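Local coordinates for Di-haem cytochrome c peroxidase family protein (Burkholderia thailandensis E264, PDB 6NX0) that is a diheme enzyme that forms an unusually stable bis-Fe(IV) state and probably acts as a peroxidase, with two covalently bound c-type hemes, at residues A258-S262 / D263-P267; M432-R435 / P436-P440; T283-E286 / M287-L290; E359-Q362 / W363-Y366; S270-D273 / A274-T277. All coordinates share one frame; numbering follows the deposited sequence.

Along the chain the order is contact 1, contact 5, contact 3, contact 4, contact 2. Contact 1 is the end of helix 245-260 and the loop after it; contact 5 is helix 271-276, about 19 Å away between centres. Contact 3 opens helix 284-293, its centre about 13 Å from that of contact 5. These two touch, through a salt bridge and side-chain packing between consecutive helices. Contacts 4 and 2 are surface turns, their nearest atoms about 10 Å apart. Contact 1 lies close to heme c #1, contacts 3 and 5 on the side of heme c #2, so the first three contacts run from the neighbourhood of one heme to that of the other.

Contact 1 (A258-S262 / D263-P267); sequences AYLQS and DEMAP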
loop_
_atom_site.group_PDB
_atom_site.type_symbol
_atom_site.label_atom_id
_atom_site.label_comp_id
_atom_site.label_asym_id
_atom_site.label_seq_id
_atom_site.Cartn_x
_atom_site.Cartn_y
_atom_site.Cartn_z
ATOM N N ALA A 258 -1.264 -16.097 -7.870
ATOM C CA ALA A 258 -0.591 -16.298 -9.146
ATOM C C ALA A 258 -0.757 -15.092 -10.057
ATOM O O ALA A 258 0.188 -14.689 -10.737
ATOM C CB ALA A 258 -1.121 -17.555 -9.833
ATOM N N TYR A 259 -1.965 -14.517 -10.115
ATOM C CA TYR A 259 -2.159 -13.356 -10.976
ATOM C C TYR A 259 -1.332 -12.179 -10.487
ATOM O O TYR A 259 -0.620 -11.535 -11.270
ATOM C CB TYR A 259 -3.640 -12.977 -11.058
ATOM C CG TYR A 259 -3.921 -11.665 -11.781
ATOM C CD1 TYR A 259 -3.381 -11.397 -13.023
ATOM C CD2 TYR A 259 -4.761 -10.718 -11.218
ATOM C CE1 TYR A 259 -3.676 -10.215 -13.690
ATOM C CE2 TYR A 259 -5.048 -9.548 -11.861
ATOM C CZ TYR A 259 -4.501 -9.290 -13.101
ATOM O OH TYR A 259 -4.804 -8.117 -13.767
ATOM N N LEU A 260 -1.406 -11.886 -9.192
ATOM C CA LEU A 260 -0.712 -10.712 -8.693
ATOM C C LEU A 260 0.795 -10.882 -8.678
ATOM O O LEU A 260 1.504 -9.880 -8.577
ATOM C CB LEU A 260 -1.232 -10.350 -7.301
ATOM C CG LEU A 260 -2.726 -9.973 -7.269
ATOM C CD1 LEU A 260 -3.187 -9.600 -5.867
ATOM C CD2 LEU A 260 -3.029 -8.825 -8.242
ATOM N N GLN A 261 1.309 -12.105 -8.785
ATOM C CA GLN A 261 2.754 -12.304 -8.876
ATOM C C GLN A 261 3.243 -12.421 -10.317
ATOM O O GLN A 261 4.453 -12.548 -10.537
ATOM C CB GLN A 261 3.186 -13.551 -8.073
ATOM C CG GLN A 261 2.976 -13.404 -6.548
ATOM C CD GLN A 261 3.200 -14.675 -5.724
ATOM O OE1 GLN A 261 3.084 -14.646 -4.489
ATOM N NE2 GLN A 261 3.513 -15.784 -6.391
ATOM N N SER A 262 2.354 -12.349 -11.303
ATOM C CA SER A 262 2.776 -12.483 -12.685
ATOM C C SER A 262 3.564 -11.248 -13.109
ATOM O O SER A 262 3.439 -10.156 -12.544
ATOM C CB SER A 262 1.571 -12.718 -13.600
ATOM O OG SER A 262 0.725 -11.584 -13.697
ATOM N N ASP A 263 4.398 -11.430 -14.135
ATOM C CA ASP A 263 5.312 -10.364 -14.513
ATOM C C ASP A 263 4.576 -9.118 -14.985
ATOM O O ASP A 263 5.086 -8.002 -14.821
ATOM C CB ASP A 263 6.261 -10.859 -15.607
ATOM C CG ASP A 263 7.339 -11.810 -15.089
ATOM O OD1 ASP A 263 7.522 -11.961 -13.861
ATOM O OD2 ASP A 263 8.027 -12.415 -15.936
ATOM N N GLU A 264 3.390 -9.263 -15.580
ATOM C CA GLU A 264 2.715 -8.067 -16.047
ATOM C C GLU A 264 2.270 -7.183 -14.896
ATOM O O GLU A 264 1.952 -6.014 -15.117
ATOM C CB GLU A 264 1.521 -8.428 -16.939
ATOM C CG GLU A 264 0.323 -9.040 -16.255
ATOM C CD GLU A 264 -0.912 -9.015 -17.164
ATOM O OE1 GLU A 264 -0.914 -8.256 -18.161
ATOM O OE2 GLU A 264 -1.876 -9.748 -16.893
ATOM N N MET A 265 2.282 -7.704 -13.677
ATOM C CA MET A 265 1.930 -6.912 -12.507
ATOM C C MET A 265 3.148 -6.262 -11.851
ATOM O O MET A 265 3.029 -5.733 -10.736
ATOM C CB MET A 265 1.156 -7.797 -11.514
ATOM C CG MET A 265 -0.172 -8.319 -12.086
ATOM S SD MET A 265 -1.262 -6.996 -12.678
ATOM C CE MET A 265 -2.002 -6.506 -11.142
ATOM N N ALA A 266 4.296 -6.261 -12.543
ATOM C CA ALA A 266 5.505 -5.549 -12.114
ATOM C C ALA A 266 6.253 -5.088 -13.367
ATOM O O ALA A 266 7.312 -5.625 -13.722
ATOM C CB ALA A 266 6.375 -6.449 -11.231
ATOM N N PRO A 267 5.730 -4.061 -14.055
ATOM C CA PRO A 267 6.250 -3.733 -15.399
ATOM C C PRO A 267 7.609 -3.051 -15.420
ATOM O O PRO A 267 8.372 -3.266 -16.377
ATOM C CB PRO A 267 5.168 -2.809 -15.984
ATOM C CG PRO A 267 3.949 -2.965 -15.097
ATOM C CD PRO A 267 4.475 -3.341 -13.751
HETATM O O HOH W 1 -3.561 -7.542 -15.944
HETATM O O HOH W 2 3.070 -7.600 -8.330
HETATM O O HOH W 3 -1.114 -12.130 -15.754
#
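Met265 folds back on Tyr259 in a Met-aromatic contact where helix 245-260 ends and a short 3-10 turn follows. SD lies 4.6 Å from the centroid of the Tyr259 ring, obliquely placed, and nearer the hydroxyl end than the CB end. The methionine is bent at chi2 and chi3 (-55° and -82°), which brings CE round toward Leu260, 3.9 Å from its CD2. Closer to the backbone, Met265 CG rests 3.3 Å from Tyr259 O.

The direct hydrogen bonds centre on Ser262. Its carbonyl O takes Met265 N at 2.9 Å, closing the turn. Its hydroxyl turns back to Tyr259 O, which it meets in the carbonyl plane while Ser262 N binds the same oxygen, so two donors hold the last turn of the helix.

Outside, Asp263 OD1 forms a salt bridge with Arg167, and Phe109 meets the Tyr259 ring edge-to-face. Leu260, in the last turn of the helix, comes within about 4 Å of a heme c, so this end of helix 245-260 borders the cofactor.

Waters bridge the polar groups. One joins Leu260 O to Met265 O, and another joins Ser262 OG to the Glu264 carboxylate. Glu264 OE2 itself lies at the edge of the Tyr259 ring, near its plane, 3.7 Å from CE1.

Contact 2 (M432-R435 / P436-P440); sequences MNRR and PGTPP. With NO3 (nitrate ion), chain F.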
loop_
_atom_site.group_PDB
_atom_site.type_symbol
_atom_site.label_atom_id
_atom_site.label_comp_id
_atom_site.label_asym_id
_atom_site.label_seq_id
_atom_site.Cartn_x
_atom_site.Cartn_y
_atom_site.Cartn_z
ATOM N N MET A 432 11.075 15.967 9.680
ATOM C CA MET A 432 10.002 16.101 10.661
ATOM C C MET A 432 10.525 16.370 12.075
ATOM O O MET A 432 9.820 16.089 13.061
ATOM C CB MET A 432 9.143 14.838 10.655
ATOM C CG MET A 432 8.540 14.463 9.294
ATOM S SD MET A 432 7.796 12.777 9.220
ATOM C CE MET A 432 8.807 11.842 10.349
ATOM N N ASN A 433 11.735 16.927 12.194
ATOM C CA ASN A 433 12.430 17.065 13.474
ATOM C C ASN A 433 12.796 18.515 13.784
ATOM O O ASN A 433 13.746 18.774 14.531
ATOM C CB ASN A 433 13.684 16.188 13.500
ATOM C CG ASN A 433 14.663 16.504 12.365
ATOM O OD1 ASN A 433 14.372 17.306 11.480
ATOM N ND2 ASN A 433 15.819 15.849 12.386
ATOM N N ARG A 434 12.064 19.469 13.219
ATOM C CA ARG A 434 12.337 20.894 13.393
ATOM C C ARG A 434 11.178 21.561 14.109
ATOM O O ARG A 434 10.050 21.585 13.599
ATOM C CB ARG A 434 12.579 21.557 12.049
ATOM C CG ARG A 434 13.731 20.934 11.325
ATOM C CD ARG A 434 14.139 21.764 10.151
ATOM N NE ARG A 434 15.399 21.282 9.611
ATOM C CZ ARG A 434 16.350 22.067 9.121
ATOM N NH1 ARG A 434 16.208 23.384 9.122
ATOM N NH2 ARG A 434 17.443 21.522 8.644
ATOM N N ARG A 435 11.461 22.129 15.271
ATOM C CA ARG A 435 10.422 22.713 16.089
ATOM C C ARG A 435 9.915 24.002 15.457
ATOM O O ARG A 435 10.604 24.621 14.640
ATOM C CB ARG A 435 10.948 22.993 17.493
ATOM C CG ARG A 435 11.586 21.777 18.148
ATOM C CD ARG A 435 11.930 21.987 19.639
ATOM N NE ARG A 435 12.656 20.816 20.126
ATOM C CZ ARG A 435 12.087 19.730 20.648
ATOM N NH1 ARG A 435 10.764 19.655 20.806
ATOM N NH2 ARG A 435 12.851 18.711 21.023
ATOM N N PRO A 436 8.711 24.433 15.827
ATOM C CA PRO A 436 8.243 25.753 15.394
ATOM C C PRO A 436 9.275 26.823 15.723
ATOM O O PRO A 436 9.925 26.785 16.771
ATOM C CB PRO A 436 6.945 25.941 16.183
ATOM C CG PRO A 436 6.482 24.573 16.497
ATOM C CD PRO A 436 7.712 23.724 16.645
ATOM N N GLY A 437 9.445 27.767 14.799
ATOM C CA GLY A 437 10.449 28.798 14.924
ATOM C C GLY A 437 11.767 28.479 14.253
ATOM O O GLY A 437 12.561 29.394 14.003
ATOM N N THR A 438 12.027 27.213 13.975
ATOM C CA THR A 438 13.133 26.800 13.137
ATOM C C THR A 438 12.688 26.835 11.679
ATOM O O THR A 438 11.533 26.508 11.377
ATOM C CB THR A 438 13.589 25.382 13.504
ATOM O OG1 THR A 438 14.015 25.346 14.874
ATOM C CG2 THR A 438 14.746 24.905 12.602
ATOM N N PRO A 439 13.553 27.233 10.749
ATOM C CA PRO A 439 13.188 27.132 9.344
ATOM C C PRO A 439 12.975 25.682 8.974
ATOM O O PRO A 439 13.648 24.784 9.510
ATOM C CB PRO A 439 14.407 27.716 8.615
ATOM C CG PRO A 439 15.247 28.350 9.660
ATOM C CD PRO A 439 14.957 27.638 10.919
ATOM N N PRO A 440 12.061 25.401 8.051
ATOM C CA PRO A 440 11.952 24.035 7.542
ATOM C C PRO A 440 13.200 23.613 6.783
ATOM O O PRO A 440 13.998 24.436 6.310
ATOM C CB PRO A 440 10.724 24.092 6.625
ATOM C CG PRO A 440 10.563 25.509 6.283
ATOM C CD PRO A 440 11.051 26.287 7.457
HETATM N N NO3 F . 16.184 19.931 21.298
HETATM O O1 NO3 F . 17.369 20.138 21.700
HETATM O O2 NO3 F . 15.587 18.853 21.594
HETATM O O3 NO3 F . 15.581 20.804 20.603
HETATM O O HOH W 4 17.024 24.607 6.745
HETATM O O HOH W 5 14.354 22.692 15.745
#
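Arg434 reaches along its own chain to Pro439, where NH1 donates to the backbone O at 2.9 Å. The acceptor lies near the guanidinium plane, at its edge, while the donor stands above the plane of the Pro439 carbonyl instead of on a lone pair. An extended run from CG to NE (chi2 -168°, chi3 170°) carries the charged end this far, and CD passes 3.1 Å from the same oxygen. Nearer the backbone, Thr438 CG2 packs at 4.0 Å on Arg434 CB. This inner side is the closely fitted part of the contact. From Arg435 the backbone makes a type II beta turn to Thr438, closed by Thr438 N donating to Arg435 O at 3.0 Å. Gly437 takes the third position with a positive phi of 94°, where a CB would press on the preceding carbonyl oxygen. The outer side is loose and wet. One water bridges Arg435 N and Thr438 OG1. Arg435 itself leads away from the turn and grips a nitrate ion, probably from the crystallisation liquor, with two donors on one edge: NE to O3 and NH2 to O2, the latter 2.8 Å long. Water also reaches the Arg434 end, accepting a weak bond from NH1 and donating to Pro440 O. Arg434 O accepts from Ser401 OG, and Pro440 leans on Asn398 and Thr399 of helix 390-399, the helix whose Tyr397 is an axial ligand of the iron of heme c #2.

Contact 3 (T283-E286 / M287-L290); sequences TPQE and MRGL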
loop_
_atom_site.group_PDB
_atom_site.type_symbol
_atom_site.label_atom_id
_atom_site.label_comp_id
_atom_site.label_asym_id
_atom_site.label_seq_id
_atom_site.Cartn_x
_atom_site.Cartn_y
_atom_site.Cartn_z
ATOM N N THR A 283 15.320 15.009 -16.542
ATOM C CA THR A 283 15.548 16.443 -16.669
ATOM C C THR A 283 16.400 16.953 -15.515
ATOM O O THR A 283 16.466 16.332 -14.451
ATOM C CB THR A 283 14.233 17.220 -16.676
ATOM O OG1 THR A 283 13.650 17.170 -15.364
ATOM C CG2 THR A 283 13.242 16.676 -17.711
ATOM N N PRO A 284 17.056 18.096 -15.689
ATOM C CA PRO A 284 17.782 18.680 -14.555
ATOM C C PRO A 284 16.929 18.817 -13.298
ATOM O O PRO A 284 17.410 18.499 -12.201
ATOM C CB PRO A 284 18.243 20.030 -15.113
ATOM C CG PRO A 284 18.452 19.735 -16.578
ATOM C CD PRO A 284 17.348 18.795 -16.957
ATOM N N GLN A 285 15.681 19.275 -13.423
ATOM C CA GLN A 285 14.817 19.383 -12.251
ATOM C C GLN A 285 14.578 18.024 -11.618
ATOM O O GLN A 285 14.598 17.901 -10.389
ATOM C CB GLN A 285 13.486 20.023 -12.621
ATOM C CG GLN A 285 12.533 20.063 -11.437
ATOM C CD GLN A 285 11.204 20.683 -11.755
ATOM O OE1 GLN A 285 10.640 20.462 -12.833
ATOM N NE2 GLN A 285 10.675 21.452 -10.811
ATOM N N GLU A 286 14.288 17.009 -12.432
ATOM C CA GLU A 286 14.069 15.660 -11.888
ATOM C C GLU A 286 15.310 15.165 -11.153
ATOM O O GLU A 286 15.210 14.549 -10.078
ATOM C CB GLU A 286 13.647 14.696 -13.009
ATOM C CG GLU A 286 12.225 14.984 -13.541
ATOM C CD GLU A 286 11.934 14.423 -14.914
ATOM O OE1 GLU A 286 12.850 13.888 -15.563
ATOM O OE2 GLU A 286 10.752 14.484 -15.335
ATOM N N MET A 287 16.496 15.454 -11.695
ATOM C CA MET A 287 17.732 15.098 -11.005
ATOM C C MET A 287 17.900 15.883 -9.702
ATOM O O MET A 287 18.395 15.328 -8.710
ATOM C CB MET A 287 18.929 15.316 -11.943
ATOM C CG MET A 287 18.968 14.375 -13.142
ATOM S SD MET A 287 18.985 12.625 -12.739
ATOM C CE MET A 287 20.604 12.449 -11.974
ATOM N N ARG A 288 17.502 17.159 -9.656
ATOM C CA ARG A 288 17.539 17.870 -8.375
ATOM C C ARG A 288 16.637 17.191 -7.364
ATOM O O ARG A 288 16.983 17.075 -6.182
ATOM C CB ARG A 288 17.132 19.329 -8.529
ATOM C CG ARG A 288 18.135 20.172 -9.267
ATOM C CD ARG A 288 17.879 21.638 -9.043
ATOM N NE ARG A 288 16.544 22.084 -9.419
ATOM C CZ ARG A 288 16.180 22.404 -10.663
ATOM N NH1 ARG A 288 17.050 22.309 -11.666
ATOM N NH2 ARG A 288 14.944 22.804 -10.906
ATOM N N GLY A 289 15.447 16.788 -7.799
ATOM C CA GLY A 289 14.531 16.116 -6.887
ATOM C C GLY A 289 15.060 14.785 -6.391
ATOM O O GLY A 289 14.886 14.442 -5.221
ATOM N N LEU A 290 15.685 14.005 -7.277
ATOM C CA LEU A 290 16.308 12.749 -6.878
ATOM C C LEU A 290 17.380 13.007 -5.830
ATOM O O LEU A 290 17.473 12.289 -4.831
ATOM C CB LEU A 290 16.922 12.052 -8.091
ATOM C CG LEU A 290 17.806 10.831 -7.861
ATOM C CD1 LEU A 290 17.037 9.718 -7.181
ATOM C CD2 LEU A 290 18.380 10.368 -9.189
#
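Arg288 lays one face of its guanidinium over the CA of Gln285, one helical turn back, with that CA 3.5 Å above the guanidinium plane and toward its rim. NH2 also lies beside Gln285 CB, 3.6 Å away. The bend at chi3 (-57°) turns the end of the arginine back along the helix surface, so that the aliphatic root of Gln285 supports the flat charged group. Both polar ends converge on Asp449: Arg288 NE makes a salt bridge to OD2, and Gln285 NE2 donates to OD1.

At the helix start a capping box is formed. Thr283 OG1 accepts from Glu286 N at 3.0 Å, and Thr283 N in return donates to Glu286 OE1 at 2.9 Å, from above the carboxylate plane. The bonds occupy the N-H of the N-cap residue and one N-H of the first turn, and the negative charge near the helix N-terminus is probably favourable. Behind the cap the regular i to i+4 ladder starts at once, Met287 N reaching Thr283 O at 2.9 Å.

Glu286 OE1 additionally binds Arg271, a salt bridge to the preceding helix 271-276. Met287 and Leu290 both pack on Tyr275 of that helix, while Leu290 meets Phe453 and Gln285 meets Ala452 of helix 444-455, setting the first turns of helix 284-293 between the two.

Contact 4 (E359-Q362 / W363-Y366); sequences EPTQ and WCAY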
loop_
_atom_site.group_PDB
_atom_site.type_symbol
_atom_site.label_atom_id
_atom_site.label_comp_id
_atom_site.label_asym_id
_atom_site.label_seq_id
_atom_site.Cartn_x
_atom_site.Cartn_y
_atom_site.Cartn_z
ATOM N N GLU A 359 4.212 -6.053 23.957
ATOM C CA GLU A 359 3.910 -4.638 24.131
ATOM C C GLU A 359 3.335 -4.024 22.849
ATOM O O GLU A 359 3.898 -3.075 22.295
ATOM C CB GLU A 359 5.156 -3.891 24.586
ATOM C CG GLU A 359 5.530 -4.276 25.993
ATOM C CD GLU A 359 4.410 -3.968 26.951
ATOM O OE1 GLU A 359 3.603 -3.068 26.635
ATOM O OE2 GLU A 359 4.332 -4.634 27.986
ATOM N N PRO A 360 2.184 -4.507 22.401
ATOM C CA PRO A 360 1.716 -4.143 21.058
ATOM C C PRO A 360 1.402 -2.671 20.890
ATOM O O PRO A 360 1.453 -2.179 19.756
ATOM C CB PRO A 360 0.468 -5.021 20.882
ATOM C CG PRO A 360 0.069 -5.444 22.287
ATOM C CD PRO A 360 1.331 -5.516 23.055
ATOM N N THR A 361 1.045 -1.935 21.956
ATOM C CA THR A 361 0.656 -0.540 21.775
ATOM C C THR A 361 1.849 0.363 21.475
ATOM O O THR A 361 1.636 1.531 21.122
ATOM C CB THR A 361 -0.110 -0.016 22.999
ATOM O OG1 THR A 361 0.746 -0.020 24.138
ATOM C CG2 THR A 361 -1.371 -0.882 23.266
ATOM N N GLN A 362 3.083 -0.152 21.564
ATOM C CA GLN A 362 4.223 0.638 21.122
ATOM C C GLN A 362 4.134 0.913 19.633
ATOM O O GLN A 362 4.781 1.847 19.146
ATOM C CB GLN A 362 5.539 -0.068 21.433
ATOM C CG GLN A 362 5.801 -1.272 20.564
ATOM C CD GLN A 362 7.001 -2.095 21.013
ATOM O OE1 GLN A 362 6.863 -3.257 21.431
ATOM N NE2 GLN A 362 8.188 -1.514 20.892
ATOM N N TRP A 363 3.329 0.130 18.919
ATOM C CA TRP A 363 3.183 0.229 17.470
ATOM C C TRP A 363 1.937 0.994 17.050
ATOM O O TRP A 363 1.635 1.038 15.859
ATOM C CB TRP A 363 3.139 -1.161 16.830
ATOM C CG TRP A 363 4.310 -2.018 17.171
ATOM C CD1 TRP A 363 4.292 -3.187 17.893
ATOM C CD2 TRP A 363 5.672 -1.778 16.826
ATOM N NE1 TRP A 363 5.570 -3.684 18.019
ATOM C CE2 TRP A 363 6.435 -2.836 17.374
ATOM C CE3 TRP A 363 6.323 -0.771 16.111
ATOM C CZ2 TRP A 363 7.814 -2.914 17.215
ATOM C CZ3 TRP A 363 7.683 -0.843 15.963
ATOM C CH2 TRP A 363 8.422 -1.903 16.509
ATOM N N CYS A 364 1.180 1.561 17.979
ATOM C CA CYS A 364 0.048 2.381 17.573
ATOM C C CYS A 364 0.560 3.602 16.823
ATOM O O CYS A 364 1.568 4.207 17.198
ATOM C CB CYS A 364 -0.802 2.775 18.779
ATOM S SG CYS A 364 -1.815 1.400 19.463
ATOM N N ALA A 365 -0.127 3.929 15.734
ATOM C CA ALA A 365 0.166 4.994 14.770
ATOM C C ALA A 365 1.196 4.559 13.726
ATOM O O ALA A 365 1.465 5.340 12.797
ATOM C CB ALA A 365 0.627 6.308 15.426
ATOM N N TYR A 366 1.715 3.344 13.787
ATOM C CA TYR A 366 2.609 2.864 12.750
ATOM C C TYR A 366 1.817 2.284 11.587
ATOM O O TYR A 366 0.819 1.585 11.780
ATOM C CB TYR A 366 3.552 1.791 13.283
ATOM C CG TYR A 366 4.724 2.306 14.077
ATOM C CD1 TYR A 366 4.563 2.934 15.311
ATOM C CD2 TYR A 366 6.018 2.139 13.599
ATOM C CE1 TYR A 366 5.677 3.412 16.024
ATOM C CE2 TYR A 366 7.108 2.577 14.304
ATOM C CZ TYR A 366 6.935 3.210 15.510
ATOM O OH TYR A 366 8.065 3.652 16.192
#
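Pro360 begins a 3-10 turn, and its carbonyl O receives Trp363 N at 3.1 Å; a type II beta turn from Trp363 to Tyr366 follows directly. The same Pro360 O lies 3.5 Å from Trp363 CD1, oblique to the indole, while the proline touches Ala352 of helix 348-354. Thr361 comes next, and its O accepts from Cys364 N at 3.2 Å, continuing the 3-10 pattern. Cys364 SG turns back beneath this residue, 4.2 Å from Thr361 CB, and forms the disulfide with Cys349, tying the turn to the start of helix 348-354. Asn424 ND2 donates to both Thr361 O and Cys364 O from outside. Gln362 then supplies the main overlap. Its CG is placed between its own backbone N and carbonyl carbon (chi1 72°), and this sends the side chain out alongside Trp363, pointing the same way. CG sits almost squarely over the five-membered ring, 3.5 Å from its centroid, a CH-pi contact, and the amide continues across the indole with the two planes only 16° apart. The other aromatic of the turn stands beside the six-membered ring of the indole: Trp363 CE3 lies over the centre of the Tyr366 ring, and Leu348 touches both aromatic side chains. Tyr366 N closes the second turn onto Trp363 O, and Gln362 O lies 3.6 Å from Tyr366 CE1, oblique to the ring.

Contact 5 (S270-D273 / A274-T277); sequences SRYD and AYVT
Val276 CG2 sits over one face of the Tyr272 ring, 3.9 Å from its centroid and offset toward the rim, in a CH-pi contact. The methyl is closest to the outer part of the ring, 3.6 Å from CE2. Tyr272 swings its ring toward the later turn because CG stands opposite its backbone N (chi1 173°). Tyr275 flanks it obliquely, with its CD2 at 4.2 Å from Tyr272 CD1, and meets Tyr272 O at its own ring edge.

Behind these side chains the backbone is a short helix, 271-276, opened by a capping box. Ser270 OG accepts from Asp273 N at 3.1 Å, and Asp273 OD2 accepts from Ser270 N on its anti lone pair. The serine hydroxyl also donates to OD2, at 2.8 Å and from above the carboxylate plane, so the carboxylate oxygen is held twice by one residue. At the other end Asp273 O is shared as well: Thr277 N and Thr277 OG1, each 2.9 Å away, reach it from opposite faces of the carbonyl plane.

Further out, Tyr272 OH is hydrogen-bonded to Ser317 OG, and Phe319 meets the ring edge-to-face. Asp273 OD1 forms a salt bridge with Arg373, giving the capping carboxylate a cationic partner that probably also restrains its rotation. Tyr272 additionally touches Leu307, two residues after His305, an axial ligand of the heme c #2 iron.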
loop_
_atom_site.group_PDB
_atom_site.type_symbol
_atom_site.label_atom_id
_atom_site.label_comp_id
_atom_site.label_asym_id
_atom_site.label_seq_id
_atom_site.Cartn_x
_atom_site.Cartn_y
_atom_site.Cartn_z
ATOM N N SER A 270 8.786 2.838 -16.183
ATOM C CA SER A 270 8.738 4.274 -15.962
ATOM C C SER A 270 9.968 4.948 -16.557
ATOM O O SER A 270 10.952 4.296 -16.920
ATOM C CB SER A 270 8.646 4.588 -14.475
ATOM O OG SER A 270 9.876 4.303 -13.826
ATOM N N ARG A 271 9.917 6.282 -16.614
ATOM C CA ARG A 271 11.098 7.037 -17.042
ATOM C C ARG A 271 12.236 6.897 -16.037
ATOM O O ARG A 271 13.404 6.867 -16.438
ATOM C CB ARG A 271 10.735 8.501 -17.296
ATOM C CG ARG A 271 9.977 8.661 -18.622
ATOM C CD ARG A 271 9.637 10.125 -18.981
ATOM N NE ARG A 271 10.803 11.004 -18.871
ATOM C CZ ARG A 271 11.027 11.866 -17.878
ATOM N NH1 ARG A 271 10.157 12.046 -16.889
ATOM N NH2 ARG A 271 12.138 12.578 -17.885
ATOM N N TYR A 272 11.930 6.751 -14.740
ATOM C CA TYR A 272 12.983 6.434 -13.786
ATOM C C TYR A 272 13.650 5.102 -14.133
ATOM O O TYR A 272 14.883 4.980 -14.047
ATOM C CB TYR A 272 12.414 6.424 -12.364
ATOM C CG TYR A 272 13.421 5.947 -11.346
ATOM C CD1 TYR A 272 14.365 6.820 -10.828
ATOM C CD2 TYR A 272 13.429 4.626 -10.913
ATOM C CE1 TYR A 272 15.300 6.384 -9.882
ATOM C CE2 TYR A 272 14.362 4.177 -9.989
ATOM C CZ TYR A 272 15.293 5.069 -9.477
ATOM O OH TYR A 272 16.229 4.653 -8.547
ATOM N N ASP A 273 12.863 4.097 -14.533
ATOM C CA ASP A 273 13.439 2.804 -14.919
ATOM C C ASP A 273 14.300 2.932 -16.172
ATOM O O ASP A 273 15.328 2.259 -16.298
ATOM C CB ASP A 273 12.337 1.771 -15.124
ATOM C CG ASP A 273 11.591 1.474 -13.847
ATOM O OD1 ASP A 273 12.267 1.153 -12.833
ATOM O OD2 ASP A 273 10.346 1.593 -13.851
ATOM N N ALA A 274 13.911 3.800 -17.101
ATOM C CA ALA A 274 14.739 4.008 -18.286
ATOM C C ALA A 274 16.036 4.719 -17.931
ATOM O O ALA A 274 17.063 4.509 -18.592
ATOM C CB ALA A 274 13.957 4.801 -19.328
ATOM N N TYR A 275 16.005 5.570 -16.906
ATOM C CA TYR A 275 17.209 6.221 -16.404
ATOM C C TYR A 275 18.130 5.224 -15.706
ATOM O O TYR A 275 19.357 5.323 -15.823
ATOM C CB TYR A 275 16.813 7.357 -15.463
ATOM C CG TYR A 275 17.881 7.777 -14.488
ATOM C CD1 TYR A 275 18.891 8.649 -14.870
ATOM C CD2 TYR A 275 17.872 7.311 -13.177
ATOM C CE1 TYR A 275 19.873 9.042 -13.975
ATOM C CE2 TYR A 275 18.851 7.703 -12.274
ATOM C CZ TYR A 275 19.845 8.569 -12.682
ATOM O OH TYR A 275 20.820 8.960 -11.790
ATOM N N VAL A 276 17.555 4.254 -14.982
ATOM C CA VAL A 276 18.356 3.245 -14.286
ATOM C C VAL A 276 18.959 2.258 -15.274
ATOM O O VAL A 276 20.114 1.846 -15.129
ATOM C CB VAL A 276 17.495 2.522 -13.229
ATOM C CG1 VAL A 276 18.213 1.277 -12.683
ATOM C CG2 VAL A 276 17.165 3.457 -12.111
ATOM N N THR A 277 18.186 1.836 -16.276
ATOM C CA THR A 277 18.668 0.827 -17.211
ATOM C C THR A 277 19.261 1.469 -18.460
ATOM O O THR A 277 20.484 1.607 -18.558
ATOM C CB THR A 277 17.549 -0.146 -17.587
ATOM O OG1 THR A 277 16.535 0.537 -18.341
ATOM C CG2 THR A 277 16.938 -0.764 -16.339
#